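Local coordinates for protein acetylglutamate kinase (Streptococcus mutans, PDB 3L86) that probably catalyses the ATP-dependent phosphorylation of N-acetyl-L-glutamate, the second step in making N-acetylornithine from glutamate on the arginine pathway, at residues Q63-G74 with L169-S179; H73-M83 with L106-G116. All blocks are in the same frame, centred on the assembly; numbering follows the deposited sequence.

Contact 1. Residues Q63-G74 with L169-S179; sequences QDAGKQLVIVHG and LENRQIPILAS. With NLG (N-acetyl-L-glutamate), chain C.
The imidazole of His73 lies against Ala178, with Ala178 CA over one ring face, 3.9 Å from the ring centroid in a CH-pi contact. The methyl Ile176 CG2 comes to the ring edge instead, 3.8 Å from His73 CD2. A chi1 of 77° sets the ring between its own backbone N and carbonyl carbon. From there His73 ND1 donates to Gly74 O at 3.0 Å. This bond is nearly straight and lies both in the ring plane and in the carbonyl plane, on a lone pair, which should fix the ring's rotation. At the start of the strands, Ile174 lies beside Leu69 and points the same way. Ile174 CG2 lies 3.4 Å from Leu69 O and also meets Ile71 CD1. Gln63 reaches the same isoleucine with an extended chain, and its NE2 is hydrogen-bonded to Ser129 O. On the other face, the Val70 side chain crosses those of Leu169 and Pro175 at about a right angle; its CG2 touches Leu169 CD2 and Pro175 CG. Val72 and Leu177 share that face, which helix 193-203 covers at Val70 and Val72. The backbones join strands 68-73 and 174-178 side by side. Leu177 N donates to Ile71 O at 2.8 Å, and Ile71 N to Pro175 O and His73 N to Leu177 O complete the ladder. The strand directions differ by 18°. This is a parallel pair in the central sheet of the amino acid kinase fold, and where the paired part ends, Gly74 and Ser179 line the N-acetyl-L-glutamate pocket.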
loop_
_atom_site.group_PDB
_atom_site.type_symbol
_atom_site.label_atom_id
_atom_site.label_comp_id
_atom_site.label_asym_id
_atom_site.label_seq_id
_atom_site.Cartn_x
_atom_site.Cartn_y
_atom_site.Cartn_z
ATOM N N GLN A 63 -11.783 -14.985 3.679
ATOM C CA GLN A 63 -11.714 -14.993 5.143
ATOM C C GLN A 63 -12.485 -16.225 5.673
ATOM O O GLN A 63 -11.989 -16.980 6.513
ATOM C CB GLN A 63 -12.339 -13.707 5.712
ATOM C CG GLN A 63 -12.364 -13.656 7.293
ATOM C CD GLN A 63 -12.852 -12.308 7.830
ATOM O OE1 GLN A 63 -14.011 -11.908 7.635
ATOM N NE2 GLN A 63 -11.960 -11.597 8.493
ATOM N N ASP A 64 -13.673 -16.478 5.155
ATOM C CA ASP A 64 -14.435 -17.721 5.535
ATOM C C ASP A 64 -13.770 -19.062 5.181
ATOM O O ASP A 64 -14.149 -20.108 5.772
ATOM C CB ASP A 64 -15.835 -17.694 4.884
ATOM C CG ASP A 64 -16.747 -16.587 5.444
ATOM O OD1 ASP A 64 -16.471 -16.027 6.516
ATOM O OD2 ASP A 64 -17.779 -16.272 4.823
ATOM N N ALA A 65 -12.851 -19.070 4.181
ATOM C CA ALA A 65 -12.102 -20.272 3.787
ATOM C C ALA A 65 -10.806 -20.388 4.552
ATOM O O ALA A 65 -9.988 -21.287 4.287
ATOM C CB ALA A 65 -11.827 -20.272 2.245
ATOM N N GLY A 66 -10.585 -19.479 5.513
ATOM C CA GLY A 66 -9.431 -19.643 6.360
ATOM C C GLY A 66 -8.176 -18.893 5.907
ATOM O O GLY A 66 -7.124 -19.079 6.510
ATOM N N LYS A 67 -8.216 -18.140 4.842
ATOM C CA LYS A 67 -7.065 -17.394 4.391
ATOM C C LYS A 67 -6.670 -16.259 5.382
ATOM O O LYS A 67 -7.523 -15.696 5.997
ATOM C CB LYS A 67 -7.319 -16.883 2.989
ATOM C CG LYS A 67 -6.106 -16.563 2.197
ATOM C CD LYS A 67 -6.288 -16.636 0.717
ATOM C CE LYS A 67 -6.337 -18.009 0.115
ATOM N NZ LYS A 67 -5.179 -18.760 0.224
ATOM N N GLN A 68 -5.394 -15.976 5.564
ATOM C CA GLN A 68 -5.027 -14.840 6.445
ATOM C C GLN A 68 -4.755 -13.611 5.585
ATOM O O GLN A 68 -3.915 -13.675 4.673
ATOM C CB GLN A 68 -3.757 -15.193 7.258
ATOM C CG GLN A 68 -3.942 -16.520 8.105
ATOM C CD GLN A 68 -2.574 -17.057 8.530
ATOM O OE1 GLN A 68 -1.978 -16.534 9.457
ATOM N NE2 GLN A 68 -2.040 -18.038 7.795
ATOM N N LEU A 69 -5.433 -12.506 5.891
ATOM C CA LEU A 69 -5.424 -11.347 4.996
ATOM C C LEU A 69 -4.919 -10.123 5.775
ATOM O O LEU A 69 -5.304 -9.936 6.938
ATOM C CB LEU A 69 -6.842 -11.091 4.438
ATOM C CG LEU A 69 -7.356 -11.533 3.055
ATOM C CD1 LEU A 69 -6.649 -12.664 2.323
ATOM C CD2 LEU A 69 -8.902 -11.628 2.902
ATOM N N VAL A 70 -4.047 -9.316 5.150
ATOM C CA VAL A 70 -3.625 -8.026 5.756
ATOM C C VAL A 70 -3.852 -6.964 4.693
ATOM O O VAL A 70 -3.480 -7.198 3.546
ATOM C CB VAL A 70 -2.113 -8.030 6.183
ATOM C CG1 VAL A 70 -1.683 -6.650 6.653
ATOM C CG2 VAL A 70 -1.850 -9.101 7.329
ATOM N N ILE A 71 -4.491 -5.836 5.052
ATOM C CA ILE A 71 -4.767 -4.724 4.143
ATOM C C ILE A 71 -3.919 -3.464 4.503
ATOM O O ILE A 71 -3.857 -3.029 5.687
ATOM C CB ILE A 71 -6.292 -4.356 4.094
ATOM C CG1 ILE A 71 -7.109 -5.426 3.341
ATOM C CG2 ILE A 71 -6.565 -2.896 3.456
ATOM C CD1 ILE A 71 -8.653 -5.263 3.522
ATOM N N VAL A 72 -3.218 -2.935 3.491
ATOM C CA VAL A 72 -2.440 -1.683 3.534
ATOM C C VAL A 72 -3.159 -0.759 2.520
ATOM O O VAL A 72 -3.746 -1.252 1.558
ATOM C CB VAL A 72 -0.960 -1.919 3.111
ATOM C CG1 VAL A 72 -0.161 -0.577 2.917
ATOM C CG2 VAL A 72 -0.252 -2.944 4.131
ATOM N N HIS A 73 -3.203 0.547 2.822
ATOM C CA HIS A 73 -3.818 1.538 1.968
ATOM C C HIS A 73 -3.044 2.887 1.988
ATOM O O HIS A 73 -2.358 3.248 3.027
ATOM C CB HIS A 73 -5.299 1.753 2.333
ATOM C CG HIS A 73 -5.526 2.580 3.564
ATOM N ND1 HIS A 73 -5.500 3.973 3.548
ATOM C CD2 HIS A 73 -5.855 2.220 4.830
ATOM C CE1 HIS A 73 -5.764 4.425 4.766
ATOM N NE2 HIS A 73 -6.011 3.383 5.554
ATOM N N GLY A 74 -3.136 3.609 0.866
ATOM C CA GLY A 74 -2.644 5.012 0.770
ATOM C C GLY A 74 -3.791 6.021 0.668
ATOM O O GLY A 74 -4.875 5.845 1.302
ATOM N N LEU A 169 -4.449 -11.715 13.333
ATOM C CA LEU A 169 -4.738 -12.843 12.460
ATOM C C LEU A 169 -5.168 -14.066 13.303
ATOM O O LEU A 169 -6.076 -14.800 12.920
ATOM C CB LEU A 169 -3.552 -13.196 11.560
ATOM C CG LEU A 169 -2.898 -12.183 10.602
ATOM C CD1 LEU A 169 -1.659 -12.767 9.918
ATOM C CD2 LEU A 169 -3.881 -11.688 9.590
ATOM N N GLU A 170 -4.525 -14.272 14.455
ATOM C CA GLU A 170 -4.839 -15.456 15.262
ATOM C C GLU A 170 -6.271 -15.315 15.697
ATOM O O GLU A 170 -6.940 -16.281 16.064
ATOM C CB GLU A 170 -3.908 -15.578 16.484
ATOM N N ASN A 171 -6.761 -14.086 15.624
ATOM C CA ASN A 171 -8.091 -13.794 16.095
ATOM C C ASN A 171 -9.097 -13.772 14.915
ATOM O O ASN A 171 -10.229 -13.378 15.076
ATOM C CB ASN A 171 -8.065 -12.475 16.869
ATOM C CG ASN A 171 -9.085 -12.429 17.981
ATOM O OD1 ASN A 171 -9.040 -13.251 18.910
ATOM N ND2 ASN A 171 -9.999 -11.441 17.928
ATOM N N ARG A 172 -8.680 -14.196 13.740
ATOM C CA ARG A 172 -9.496 -14.137 12.532
ATOM C C ARG A 172 -10.067 -12.738 12.323
ATOM O O ARG A 172 -11.278 -12.600 12.020
ATOM C CB ARG A 172 -10.629 -15.163 12.600
ATOM C CG ARG A 172 -10.159 -16.607 12.563
ATOM C CD ARG A 172 -11.286 -17.629 12.583
ATOM N NE ARG A 172 -10.783 -18.999 12.616
ATOM C CZ ARG A 172 -11.551 -20.071 12.753
ATOM N NH1 ARG A 172 -12.867 -19.937 12.867
ATOM N NH2 ARG A 172 -11.008 -21.281 12.773
ATOM N N GLN A 173 -9.274 -11.674 12.346
ATOM C CA GLN A 173 -9.737 -10.284 12.100
ATOM C C GLN A 173 -8.698 -9.691 11.133
ATOM O O GLN A 173 -7.506 -10.012 11.250
ATOM C CB GLN A 173 -9.748 -9.503 13.424
ATOM C CG GLN A 173 -10.840 -8.436 13.589
ATOM C CD GLN A 173 -10.651 -7.573 14.840
ATOM O OE1 GLN A 173 -9.549 -7.501 15.402
ATOM N NE2 GLN A 173 -11.720 -6.897 15.267
ATOM N N ILE A 174 -9.126 -8.908 10.136
ATOM C CA ILE A 174 -8.148 -8.344 9.169
ATOM C C ILE A 174 -7.651 -7.007 9.706
ATOM O O ILE A 174 -8.451 -6.088 9.883
ATOM C CB ILE A 174 -8.766 -8.115 7.766
ATOM C CG1 ILE A 174 -9.266 -9.449 7.176
ATOM C CG2 ILE A 174 -7.727 -7.496 6.820
ATOM C CD1 ILE A 174 -10.191 -9.319 5.954
ATOM N N PRO A 175 -6.333 -6.898 9.962
ATOM C CA PRO A 175 -5.846 -5.547 10.293
ATOM C C PRO A 175 -5.798 -4.650 9.064
ATOM O O PRO A 175 -5.243 -5.070 8.052
ATOM C CB PRO A 175 -4.414 -5.785 10.766
ATOM C CG PRO A 175 -3.951 -7.144 10.107
ATOM C CD PRO A 175 -5.291 -7.959 10.101
ATOM N N ILE A 176 -6.316 -3.419 9.202
ATOM C CA ILE A 176 -6.179 -2.334 8.195
ATOM C C ILE A 176 -5.125 -1.261 8.596
ATOM O O ILE A 176 -5.273 -0.545 9.638
ATOM C CB ILE A 176 -7.550 -1.696 7.904
ATOM C CG1 ILE A 176 -8.510 -2.759 7.297
ATOM C CG2 ILE A 176 -7.429 -0.517 6.895
ATOM C CD1 ILE A 176 -10.036 -2.392 7.468
ATOM N N LEU A 177 -4.075 -1.159 7.774
ATOM C CA LEU A 177 -2.940 -0.235 8.016
ATOM C C LEU A 177 -2.779 0.893 7.027
ATOM O O LEU A 177 -2.426 0.685 5.858
ATOM C CB LEU A 177 -1.636 -0.983 7.911
ATOM C CG LEU A 177 -0.852 -1.545 9.032
ATOM C CD1 LEU A 177 -1.743 -2.532 9.800
ATOM C CD2 LEU A 177 0.413 -2.257 8.458
ATOM N N ALA A 178 -2.924 2.110 7.512
ATOM C CA ALA A 178 -2.582 3.315 6.717
ATOM C C ALA A 178 -1.069 3.437 6.473
ATOM O O ALA A 178 -0.284 2.902 7.268
ATOM C CB ALA A 178 -3.076 4.571 7.447
ATOM N N SER A 179 -0.669 4.208 5.434
ATOM C CA SER A 179 0.753 4.313 5.109
ATOM C C SER A 179 1.483 5.369 5.964
ATOM O O SER A 179 1.733 6.511 5.470
ATOM C CB SER A 179 0.981 4.592 3.624
ATOM O OG SER A 179 0.267 5.751 3.179
HETATM C CA NLG C . 2.670 9.098 0.074
HETATM C C NLG C . 4.026 9.517 -0.004
HETATM O OXT NLG C . 4.533 10.126 -0.953
HETATM O O NLG C . 4.987 9.340 0.648
HETATM C CB NLG C . 1.616 8.407 0.957
HETATM C CG NLG C . 0.183 8.032 0.395
HETATM C CD NLG C . -0.066 7.069 -0.843
HETATM O OE1 NLG C . 0.852 6.389 -1.199
HETATM O OE2 NLG C . -1.129 7.001 -1.483
HETATM C C7 NLG C . 1.302 10.812 -0.763
HETATM C C8 NLG C . 0.506 11.050 -1.639
HETATM O O7 NLG C . 1.669 11.545 0.123
HETATM N N2 NLG C . 1.886 9.677 -0.700
#

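Contact 2. Residues H73-M83 with L106-G116; sequences HGGGFAINKLM and LVSHALLDLVG. With NLG (N-acetyl-L-glutamate), chain C.
Leu82 sits as a knob in a hole formed by Leu106, His109, Ala110 and Leu114. Leu82 CD2 lies 3.3 Å from Leu106 O and 3.7 Å from Ala110 CB. The same methyl meets His109 CD2 obliquely. With chi1 at -163°, CG stands opposite the backbone N, and the branched end reaches across to the other helix. The His109 ring is held by its own helix: ND1 donates to Asp113 OD2, in the ring plane and on the anti lone pair. One turn earlier, Ile79 lays CG1 on Ala110 CB at 3.9 Å. Ile79 CD1 lies near Val107 CG1 and also approaches O7 of N-acetyl-L-glutamate at 3.6 Å. Ile79 and Ala110 meet near the crossing, where the axes of segments 76-83 and 106-116 come within 8.9 Å at 123°. The edge of His73 at CE1 faces Leu111 O at 3.3 Å, near the ring plane, while ND1 lies by Val115 CG1. Leu111 CD2 lies against the glycine loop, 3.4 Å from Gly74 O. On the substrate side of that loop, Gly75 N donates nearly straight to OE2 of N-acetyl-L-glutamate at 2.8 Å. Gly76 N gives OE2 a more bent second bond. No hydrogen bond joins the segments; they meet mainly through aliphatic side chains. The two amides at the start of helix 76-85 instead hold OE2 of the side-chain carboxylate, and would be expected to stabilise its negative charge.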
loop_
_atom_site.group_PDB
_atom_site.type_symbol
_atom_site.label_atom_id
_atom_site.label_comp_id
_atom_site.label_asym_id
_atom_site.label_seq_id
_atom_site.Cartn_x
_atom_site.Cartn_y
_atom_site.Cartn_z
ATOM N N HIS A 73 -3.203 0.547 2.822
ATOM C CA HIS A 73 -3.818 1.538 1.968
ATOM C C HIS A 73 -3.044 2.887 1.988
ATOM O O HIS A 73 -2.358 3.248 3.027
ATOM C CB HIS A 73 -5.299 1.753 2.333
ATOM C CG HIS A 73 -5.526 2.580 3.564
ATOM N ND1 HIS A 73 -5.500 3.973 3.548
ATOM C CD2 HIS A 73 -5.855 2.220 4.830
ATOM C CE1 HIS A 73 -5.764 4.425 4.766
ATOM N NE2 HIS A 73 -6.011 3.383 5.554
ATOM N N GLY A 74 -3.136 3.609 0.866
ATOM C CA GLY A 74 -2.644 5.012 0.770
ATOM C C GLY A 74 -3.791 6.021 0.668
ATOM O O GLY A 74 -4.875 5.845 1.302
ATOM N N GLY A 75 -3.587 7.082 -0.116
ATOM C CA GLY A 75 -4.577 8.169 -0.206
ATOM C C GLY A 75 -4.107 9.456 -0.891
ATOM O O GLY A 75 -4.582 10.545 -0.564
ATOM N N GLY A 76 -3.182 9.357 -1.841
ATOM C CA GLY A 76 -2.653 10.572 -2.519
ATOM C C GLY A 76 -3.720 11.571 -3.006
ATOM O O GLY A 76 -3.657 12.776 -2.752
ATOM N N PHE A 77 -4.711 11.057 -3.725
ATOM C CA PHE A 77 -5.816 11.848 -4.281
ATOM C C PHE A 77 -6.540 12.671 -3.176
ATOM O O PHE A 77 -6.698 13.901 -3.296
ATOM C CB PHE A 77 -6.678 10.811 -5.022
ATOM C CG PHE A 77 -8.108 11.193 -5.291
ATOM C CD1 PHE A 77 -8.445 11.985 -6.389
ATOM C CD2 PHE A 77 -9.139 10.616 -4.540
ATOM C CE1 PHE A 77 -9.820 12.285 -6.702
ATOM C CE2 PHE A 77 -10.503 10.896 -4.841
ATOM C CZ PHE A 77 -10.838 11.735 -5.929
ATOM N N ALA A 78 -6.855 12.018 -2.043
ATOM C CA ALA A 78 -7.374 12.715 -0.837
ATOM C C ALA A 78 -6.488 13.766 -0.164
ATOM O O ALA A 78 -6.988 14.857 0.160
ATOM C CB ALA A 78 -7.928 11.727 0.198
ATOM N N ILE A 79 -5.195 13.468 0.045
ATOM C CA ILE A 79 -4.240 14.420 0.566
ATOM C C ILE A 79 -4.133 15.678 -0.366
ATOM O O ILE A 79 -4.027 16.831 0.120
ATOM C CB ILE A 79 -2.839 13.788 0.735
ATOM C CG1 ILE A 79 -2.888 12.502 1.672
ATOM C CG2 ILE A 79 -1.847 14.874 1.267
ATOM C CD1 ILE A 79 -1.607 11.557 1.614
ATOM N N ASN A 80 -4.125 15.438 -1.688
ATOM C CA ASN A 80 -4.053 16.523 -2.677
ATOM C C ASN A 80 -5.237 17.482 -2.487
ATOM O O ASN A 80 -5.084 18.698 -2.390
ATOM C CB ASN A 80 -4.060 15.958 -4.115
ATOM C CG ASN A 80 -2.743 15.332 -4.519
ATOM O OD1 ASN A 80 -1.707 15.451 -3.843
ATOM N ND2 ASN A 80 -2.755 14.700 -5.675
ATOM N N LYS A 81 -6.428 16.909 -2.433
ATOM C CA LYS A 81 -7.671 17.666 -2.270
ATOM C C LYS A 81 -7.535 18.532 -1.045
ATOM O O LYS A 81 -7.635 19.783 -1.086
ATOM C CB LYS A 81 -8.830 16.698 -2.036
ATOM C CG LYS A 81 -10.046 16.957 -2.856
ATOM N N LEU A 82 -7.331 17.868 0.079
ATOM C CA LEU A 82 -7.114 18.570 1.344
ATOM C C LEU A 82 -6.057 19.661 1.315
ATOM O O LEU A 82 -6.225 20.724 1.925
ATOM C CB LEU A 82 -6.833 17.540 2.456
ATOM C CG LEU A 82 -6.934 17.881 3.919
ATOM C CD1 LEU A 82 -8.315 18.456 4.336
ATOM C CD2 LEU A 82 -6.535 16.570 4.694
ATOM N N MET A 83 -4.952 19.448 0.634
ATOM C CA MET A 83 -3.967 20.517 0.572
ATOM C C MET A 83 -4.509 21.779 -0.107
ATOM O O MET A 83 -4.144 22.914 0.259
ATOM C CB MET A 83 -2.757 20.051 -0.210
ATOM C CG MET A 83 -2.220 18.788 0.325
ATOM S SD MET A 83 -0.735 19.237 1.163
ATOM C CE MET A 83 0.550 18.561 0.010
ATOM N N LEU A 106 -2.090 17.314 8.023
ATOM C CA LEU A 106 -2.968 17.082 6.863
ATOM C C LEU A 106 -2.915 15.624 6.374
ATOM O O LEU A 106 -3.964 15.008 6.095
ATOM C CB LEU A 106 -2.571 18.056 5.713
ATOM C CG LEU A 106 -2.654 19.544 6.145
ATOM C CD1 LEU A 106 -2.057 20.528 5.087
ATOM C CD2 LEU A 106 -4.103 19.816 6.320
ATOM N N VAL A 107 -1.684 15.084 6.257
ATOM C CA VAL A 107 -1.463 13.707 5.750
ATOM C C VAL A 107 -2.192 12.669 6.645
ATOM O O VAL A 107 -2.917 11.793 6.143
ATOM C CB VAL A 107 0.065 13.377 5.560
ATOM C CG1 VAL A 107 0.336 11.873 5.242
ATOM C CG2 VAL A 107 0.748 14.256 4.449
ATOM N N SER A 108 -1.990 12.750 7.962
ATOM C CA SER A 108 -2.583 11.751 8.860
ATOM C C SER A 108 -4.090 11.890 8.939
ATOM O O SER A 108 -4.806 10.857 8.971
ATOM C CB SER A 108 -1.940 11.780 10.271
ATOM O OG SER A 108 -2.182 13.019 10.871
ATOM N N HIS A 109 -4.606 13.127 8.911
ATOM C CA HIS A 109 -6.077 13.325 8.841
ATOM C C HIS A 109 -6.704 12.711 7.557
ATOM O O HIS A 109 -7.696 12.000 7.619
ATOM C CB HIS A 109 -6.452 14.824 8.886
ATOM C CG HIS A 109 -7.891 15.093 8.582
ATOM N ND1 HIS A 109 -8.931 14.462 9.256
ATOM C CD2 HIS A 109 -8.472 15.941 7.696
ATOM C CE1 HIS A 109 -10.086 14.889 8.760
ATOM N NE2 HIS A 109 -9.836 15.795 7.825
ATOM N N ALA A 110 -6.135 12.971 6.383
ATOM C CA ALA A 110 -6.733 12.368 5.179
ATOM C C ALA A 110 -6.654 10.806 5.208
ATOM O O ALA A 110 -7.613 10.085 4.856
ATOM C CB ALA A 110 -6.052 12.946 3.914
ATOM N N LEU A 111 -5.499 10.272 5.588
ATOM C CA LEU A 111 -5.324 8.807 5.591
ATOM C C LEU A 111 -6.228 8.085 6.626
ATOM O O LEU A 111 -6.916 7.113 6.266
ATOM C CB LEU A 111 -3.849 8.445 5.831
ATOM C CG LEU A 111 -2.843 8.738 4.700
ATOM C CD1 LEU A 111 -1.425 8.350 5.158
ATOM C CD2 LEU A 111 -3.247 7.992 3.447
ATOM N N LEU A 112 -6.233 8.539 7.890
ATOM C CA LEU A 112 -7.028 7.897 8.942
ATOM C C LEU A 112 -8.529 8.208 8.863
ATOM O O LEU A 112 -9.361 7.297 8.982
ATOM C CB LEU A 112 -6.494 8.215 10.361
ATOM C CG LEU A 112 -5.030 7.752 10.604
ATOM C CD1 LEU A 112 -4.502 8.353 11.912
ATOM C CD2 LEU A 112 -4.855 6.211 10.569
ATOM N N ASP A 113 -8.887 9.481 8.689
ATOM C CA ASP A 113 -10.292 9.878 8.887
ATOM C C ASP A 113 -11.059 9.898 7.581
ATOM O O ASP A 113 -12.276 9.610 7.568
ATOM C CB ASP A 113 -10.362 11.279 9.530
ATOM C CG ASP A 113 -9.610 11.351 10.834
ATOM O OD1 ASP A 113 -9.809 10.459 11.673
ATOM O OD2 ASP A 113 -8.824 12.294 11.023
ATOM N N LEU A 114 -10.360 10.250 6.495
ATOM C CA LEU A 114 -10.973 10.386 5.139
ATOM C C LEU A 114 -10.838 9.172 4.170
ATOM O O LEU A 114 -11.541 9.111 3.125
ATOM C CB LEU A 114 -10.393 11.611 4.440
ATOM C CG LEU A 114 -10.984 13.003 4.645
ATOM C CD1 LEU A 114 -11.642 13.136 5.939
ATOM C CD2 LEU A 114 -10.053 14.127 4.395
ATOM N N VAL A 115 -9.902 8.266 4.424
ATOM C CA VAL A 115 -9.809 7.012 3.636
ATOM C C VAL A 115 -10.028 5.747 4.503
ATOM O O VAL A 115 -10.886 4.865 4.188
ATOM C CB VAL A 115 -8.456 6.891 2.870
ATOM C CG1 VAL A 115 -8.423 5.631 2.017
ATOM C CG2 VAL A 115 -8.246 8.113 1.928
ATOM N N GLY A 116 -9.257 5.643 5.582
ATOM C CA GLY A 116 -9.234 4.401 6.377
ATOM C C GLY A 116 -10.568 4.060 7.033
ATOM O O GLY A 116 -10.961 2.888 7.078
HETATM C CA NLG C . 2.670 9.098 0.074
HETATM C C NLG C . 4.026 9.517 -0.004
HETATM O OXT NLG C . 4.533 10.126 -0.953
HETATM O O NLG C . 4.987 9.340 0.648
HETATM C CB NLG C . 1.616 8.407 0.957
HETATM C CG NLG C . 0.183 8.032 0.395
HETATM C CD NLG C . -0.066 7.069 -0.843
HETATM O OE1 NLG C . 0.852 6.389 -1.199
HETATM O OE2 NLG C . -1.129 7.001 -1.483
HETATM C C7 NLG C . 1.302 10.812 -0.763
HETATM C C8 NLG C . 0.506 11.050 -1.639
HETATM O O7 NLG C . 1.669 11.545 0.123
HETATM N N2 NLG C . 1.886 9.677 -0.700
#

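Contact 1 and contact 2 share His73 and Gly74, where strand 68-73 runs into the glycine turn before helix 76-85. Their centres are 21 Å apart, and contact 2 is nested in the chain loop that contact 1 closes. Segment 106-116 of helix 101-125 also packs directly on strand 174-178 and the residue after it: Leu111 CD1 is 3.7 Å from Ser179 O, and Leu112 CD2 is 3.9 Å from Ala178 CB. Both contacts reach N-acetyl-L-glutamate, with Ser179 OG 3.6 Å from its CG in contact 1. Arg97, Asn190 and Ala193 add further hydrogen bonds to this substrate. ADP and a magnesium ion are bound near the same glycine turn.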